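Local coordinates for ribosomal-protein-S5-alanine N-acetyltransferase (Vibrio fischeri, PDB 3IGR), which probably transfers an acetyl group from acetyl-CoA to the N-terminal alanine of ribosomal protein uS5, at residues A[125-139]-A[170-183]. Numbering follows the deposited sequence. Where two conformers were deposited one is given.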
# COMPACT_ATOMS: atom_id res chain seq x y z
N PHE A 125 -9.26 8.48 13.19
CA PHE A 125 -10.04 9.32 12.30
C PHE A 125 -11.53 8.98 12.43
O PHE A 125 -12.38 9.87 12.64
CB PHE A 125 -9.58 9.11 10.86
CG PHE A 125 -8.37 9.93 10.45
CD1 PHE A 125 -7.77 10.84 11.32
CD2 PHE A 125 -7.88 9.83 9.14
CE1 PHE A 125 -6.67 11.61 10.90
CE2 PHE A 125 -6.78 10.60 8.72
CZ PHE A 125 -6.17 11.48 9.60
N LYS A 126 -11.84 7.70 12.30
CA LYS A 126 -13.20 7.21 12.23
C LYS A 126 -13.87 7.12 13.60
O LYS A 126 -14.97 7.61 13.76
CB LYS A 126 -13.30 5.89 11.46
CG LYS A 126 -13.01 6.07 9.96
CD LYS A 126 -13.03 4.76 9.16
CE LYS A 126 -12.77 5.05 7.66
NZ LYS A 126 -12.11 3.93 6.93
N ALA A 127 -13.22 6.48 14.57
CA ALA A 127 -13.83 6.32 15.90
C ALA A 127 -13.53 7.48 16.84
O ALA A 127 -14.33 7.79 17.70
CB ALA A 127 -13.43 5.02 16.54
N GLN A 128 -12.37 8.12 16.71
CA GLN A 128 -12.06 9.27 17.57
C GLN A 128 -12.27 10.63 16.90
O GLN A 128 -12.06 11.65 17.54
CB GLN A 128 -10.66 9.18 18.17
CG GLN A 128 -10.48 8.06 19.21
CD GLN A 128 -11.22 8.31 20.51
OE1 GLN A 128 -11.36 9.44 20.94
NE2 GLN A 128 -11.67 7.25 21.14
N ASN A 129 -12.70 10.65 15.64
CA ASN A 129 -12.98 11.90 14.94
C ASN A 129 -11.84 12.94 15.06
O ASN A 129 -12.08 14.12 15.30
CB ASN A 129 -14.34 12.49 15.40
CG ASN A 129 -14.87 13.56 14.45
OD1 ASN A 129 -14.81 13.40 13.22
ND2 ASN A 129 -15.38 14.67 15.01
N LEU A 130 -10.60 12.49 14.91
CA LEU A 130 -9.51 13.45 14.80
C LEU A 130 -9.54 14.04 13.41
O LEU A 130 -9.93 13.37 12.45
CB LEU A 130 -8.15 12.82 15.09
CG LEU A 130 -7.80 12.56 16.56
CD1 LEU A 130 -6.33 12.16 16.64
CD2 LEU A 130 -8.04 13.80 17.40
N HIS A 131 -9.16 15.31 13.29
CA HIS A 131 -9.04 15.97 12.00
C HIS A 131 -7.65 15.80 11.38
O HIS A 131 -7.52 15.76 10.16
CB HIS A 131 -9.34 17.47 12.16
CG HIS A 131 -9.13 18.28 10.91
ND1 HIS A 131 -9.88 18.09 9.77
CD2 HIS A 131 -8.27 19.28 10.63
CE1 HIS A 131 -9.48 18.94 8.84
NE2 HIS A 131 -8.50 19.67 9.33
N ARG A 132 -6.63 15.69 12.24
CA ARG A 132 -5.22 15.80 11.82
C ARG A 132 -4.35 14.90 12.70
O ARG A 132 -4.51 14.90 13.93
CB ARG A 132 -4.75 17.26 11.96
CG ARG A 132 -3.23 17.51 11.85
CD ARG A 132 -2.87 18.92 12.37
NE ARG A 132 -1.43 19.19 12.35
CZ ARG A 132 -0.76 19.57 11.27
NH1 ARG A 132 -1.38 19.71 10.10
NH2 ARG A 132 0.55 19.79 11.34
N ILE A 133 -3.45 14.15 12.08
CA ILE A 133 -2.44 13.37 12.82
C ILE A 133 -1.10 13.87 12.31
O ILE A 133 -0.87 13.92 11.07
CB ILE A 133 -2.53 11.81 12.60
CG1 ILE A 133 -3.89 11.22 12.98
CG2 ILE A 133 -1.45 11.08 13.37
CD1 ILE A 133 -4.16 11.18 14.44
N MSE A 134 -0.23 14.27 13.22
CA MSE A 134 1.08 14.78 12.96
C MSE A 134 2.16 13.73 13.24
O MSE A 134 2.08 13.02 14.17
CB MSE A 134 1.36 16.00 13.83
CG MSE A 134 0.70 17.30 13.40
SE MSE A 134 0.66 18.81 14.69
CE MSE A 134 0.43 17.89 16.31
N ALA A 135 3.16 13.68 12.40
CA ALA A 135 4.33 12.82 12.58
C ALA A 135 5.55 13.60 12.13
O ALA A 135 5.45 14.43 11.21
CB ALA A 135 4.21 11.53 11.75
N ALA A 136 6.67 13.38 12.81
CA ALA A 136 7.93 14.05 12.53
C ALA A 136 9.05 13.01 12.57
O ALA A 136 9.07 12.15 13.45
CB ALA A 136 8.19 15.12 13.56
N TYR A 137 9.99 13.10 11.64
CA TYR A 137 11.05 12.10 11.53
C TYR A 137 12.37 12.73 11.12
O TYR A 137 12.40 13.72 10.37
CB TYR A 137 10.65 10.98 10.56
CG TYR A 137 10.56 11.38 9.10
CD1 TYR A 137 11.66 11.23 8.24
CD2 TYR A 137 9.36 11.88 8.56
CE1 TYR A 137 11.58 11.57 6.89
CE2 TYR A 137 9.27 12.22 7.20
CZ TYR A 137 10.37 12.07 6.38
OH TYR A 137 10.30 12.42 5.06
N ILE A 138 13.46 12.16 11.62
CA ILE A 138 14.80 12.60 11.24
C ILE A 138 15.00 12.22 9.75
O ILE A 138 14.75 11.07 9.38
CB ILE A 138 15.89 11.95 12.14
CG1 ILE A 138 15.75 12.39 13.60
CG2 ILE A 138 17.31 12.27 11.61
CD1 ILE A 138 16.34 11.40 14.64
N PRO A 139 15.46 13.16 8.91
CA PRO A 139 15.51 12.86 7.47
C PRO A 139 16.26 11.56 7.12
O PRO A 139 15.87 10.90 6.17
CB PRO A 139 16.23 14.07 6.86
CG PRO A 139 16.02 15.17 7.82
CD PRO A 139 15.92 14.53 9.20
N GLU A 170 18.47 17.42 16.48
CA GLU A 170 18.29 16.76 15.19
C GLU A 170 17.17 17.43 14.39
O GLU A 170 16.09 17.67 14.91
CB GLU A 170 18.00 15.26 15.39
CG GLU A 170 19.20 14.46 15.95
CD GLU A 170 20.21 14.10 14.88
OE1 GLU A 170 19.96 14.38 13.69
OE2 GLU A 170 21.27 13.54 15.23
N ASP A 171 17.48 17.79 13.15
CA ASP A 171 16.49 18.26 12.20
C ASP A 171 15.37 17.19 12.06
O ASP A 171 15.64 15.99 12.16
CB ASP A 171 17.15 18.51 10.81
CG ASP A 171 18.19 19.65 10.82
OD1 ASP A 171 18.36 20.35 11.85
OD2 ASP A 171 18.84 19.88 9.78
N HIS A 172 14.12 17.63 11.86
CA HIS A 172 13.02 16.71 11.59
C HIS A 172 12.14 17.22 10.48
O HIS A 172 11.86 18.43 10.42
CB HIS A 172 12.12 16.56 12.81
CG HIS A 172 12.69 15.68 13.88
ND1 HIS A 172 12.04 14.57 14.35
CD2 HIS A 172 13.83 15.78 14.59
CE1 HIS A 172 12.76 14.01 15.31
NE2 HIS A 172 13.85 14.73 15.48
N ILE A 173 11.69 16.30 9.64
CA ILE A 173 10.67 16.58 8.64
C ILE A 173 9.32 16.60 9.33
O ILE A 173 9.02 15.70 10.10
CB ILE A 173 10.67 15.53 7.50
CG1 ILE A 173 12.06 15.39 6.86
CG2 ILE A 173 9.61 15.86 6.46
CD1 ILE A 173 12.59 16.67 6.21
N LEU A 174 8.51 17.62 9.07
CA LEU A 174 7.16 17.66 9.64
C LEU A 174 6.18 17.14 8.60
O LEU A 174 6.20 17.58 7.44
CB LEU A 174 6.78 19.08 10.09
CG LEU A 174 7.83 19.86 10.90
CD1 LEU A 174 7.48 21.33 11.00
CD2 LEU A 174 8.00 19.24 12.27
N THR A 175 5.33 16.22 9.00
CA THR A 175 4.34 15.65 8.09
C THR A 175 2.99 15.53 8.77
O THR A 175 2.90 15.55 10.02
CB THR A 175 4.77 14.24 7.55
OG1 THR A 175 4.56 13.24 8.56
CG2 THR A 175 6.21 14.22 7.11
N SER A 176 1.93 15.42 7.97
CA SER A 176 0.63 15.21 8.56
C SER A 176 -0.30 14.44 7.63
O SER A 176 -0.06 14.36 6.43
CB SER A 176 -0.02 16.54 8.95
OG SER A 176 -0.48 17.18 7.78
N LYS A 177 -1.33 13.85 8.21
CA LYS A 177 -2.43 13.32 7.44
C LYS A 177 -3.72 13.96 7.98
O LYS A 177 -3.91 14.02 9.20
CB LYS A 177 -2.49 11.80 7.58
CG LYS A 177 -3.42 11.14 6.57
CD LYS A 177 -3.37 9.62 6.68
CE LYS A 177 -4.23 9.00 5.59
NZ LYS A 177 -3.97 7.54 5.43
N ILE A 178 -4.56 14.43 7.06
CA ILE A 178 -5.78 15.19 7.37
C ILE A 178 -6.98 14.34 6.99
O ILE A 178 -7.04 13.77 5.89
CB ILE A 178 -5.80 16.56 6.60
CG1 ILE A 178 -4.72 17.51 7.18
CG2 ILE A 178 -7.17 17.23 6.65
CD1 ILE A 178 -4.32 18.68 6.25
N ASN A 179 -7.93 14.25 7.91
CA ASN A 179 -9.14 13.48 7.71
C ASN A 179 -10.18 14.35 7.02
O ASN A 179 -10.79 15.20 7.67
CB ASN A 179 -9.62 13.03 9.08
CG ASN A 179 -10.98 12.32 9.05
OD1 ASN A 179 -11.49 11.93 8.00
ND2 ASN A 179 -11.56 12.14 10.25
N ASP A 180 -10.39 14.14 5.71
CA ASP A 180 -11.35 14.94 4.92
C ASP A 180 -12.80 14.74 5.36
O ASP A 180 -13.66 15.58 5.09
CB ASP A 180 -11.26 14.65 3.40
CG ASP A 180 -9.96 15.15 2.76
OD1 ASP A 180 -9.17 15.85 3.43
OD2 ASP A 180 -9.73 14.84 1.55
N ASP A 181 -13.05 13.62 6.05
CA ASP A 181 -14.38 13.26 6.49
C ASP A 181 -14.65 13.63 7.93
O ASP A 181 -15.66 13.20 8.49
CB ASP A 181 -14.61 11.76 6.31
CG ASP A 181 -14.56 11.34 4.86
OD1 ASP A 181 -14.77 12.18 3.96
OD2 ASP A 181 -14.32 10.15 4.61
N TRP A 182 -13.74 14.39 8.54
CA TRP A 182 -13.94 14.89 9.90
C TRP A 182 -15.31 15.59 9.97
O TRP A 182 -15.73 16.26 9.02
CB TRP A 182 -12.80 15.85 10.30
CG TRP A 182 -13.03 16.51 11.64
CD1 TRP A 182 -12.74 15.99 12.86
CD2 TRP A 182 -13.59 17.80 11.87
NE1 TRP A 182 -13.08 16.88 13.86
CE2 TRP A 182 -13.61 18.00 13.28
CE3 TRP A 182 -14.09 18.82 11.04
CZ2 TRP A 182 -14.08 19.18 13.87
CZ3 TRP A 182 -14.57 20.00 11.64
CH2 TRP A 182 -14.56 20.16 13.04
N LYS A 183 -16.00 15.39 11.08
CA LYS A 183 -17.30 16.01 11.31
C LYS A 183 -17.26 17.03 12.46
O LYS A 183 -16.84 16.67 13.55
CB LYS A 183 -18.32 14.93 11.65
CG LYS A 183 -18.65 14.01 10.50
CD LYS A 183 -18.47 12.53 10.88
CE LYS A 183 -19.16 12.14 12.16
NZ LYS A 183 -18.93 10.70 12.46
O HOH W 1 -14.33 11.13 10.86
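N179 lays its CB over the centre of the F125 ring, 3.4 Å from its centroid, a CH-pi contact with the amide plane 18° from that of the ring. With CG anti to the backbone N (chi1 174°), the amide reaches past the ring, where ND2 donates in its own plane to L130 O at 3.0 Å. ND2 also donates a hydrogen bond to a water within bonding distance of F125 O, while OD1 accepts from D181 N in an Asx turn. The amide of N129 lies parallel to the indole of W182, about 3 Å off its plane and displaced outward past the CD1–NE1 rim, with N129 OD1 3.3 Å from W182 CD1; N129 ND2 donates to K183 O (2.9 Å) and OD1 takes K183 N on a lone pair. H131 crosses W182 at about a right angle, its CB over the opposite face of the five-membered ring.

Beyond these loops, strands 132-137 and 168-178 pair antiparallel in the mixed GNAT sheet. T175 OG1, set between its backbone N and carbonyl carbon (chi1 77°), adds a bond from above the carbonyl plane to A135 O, which T175 N also reaches, at 2.8 Å. Y137 lies alongside I173, whose CB sits 3.6 Å from Y137 CE2, under helix 142-150. On the opposite face S176 CB covers the R132 guanidinium, and E156 binds both R132 and S176.

The chemistry thus changes along the contact: backbone pairing joins the strands, whereas at the tail N129 grips K183 by donor and acceptor, and the N179 side chain reaches across with ND2 and uses OD1 to fold its own turn.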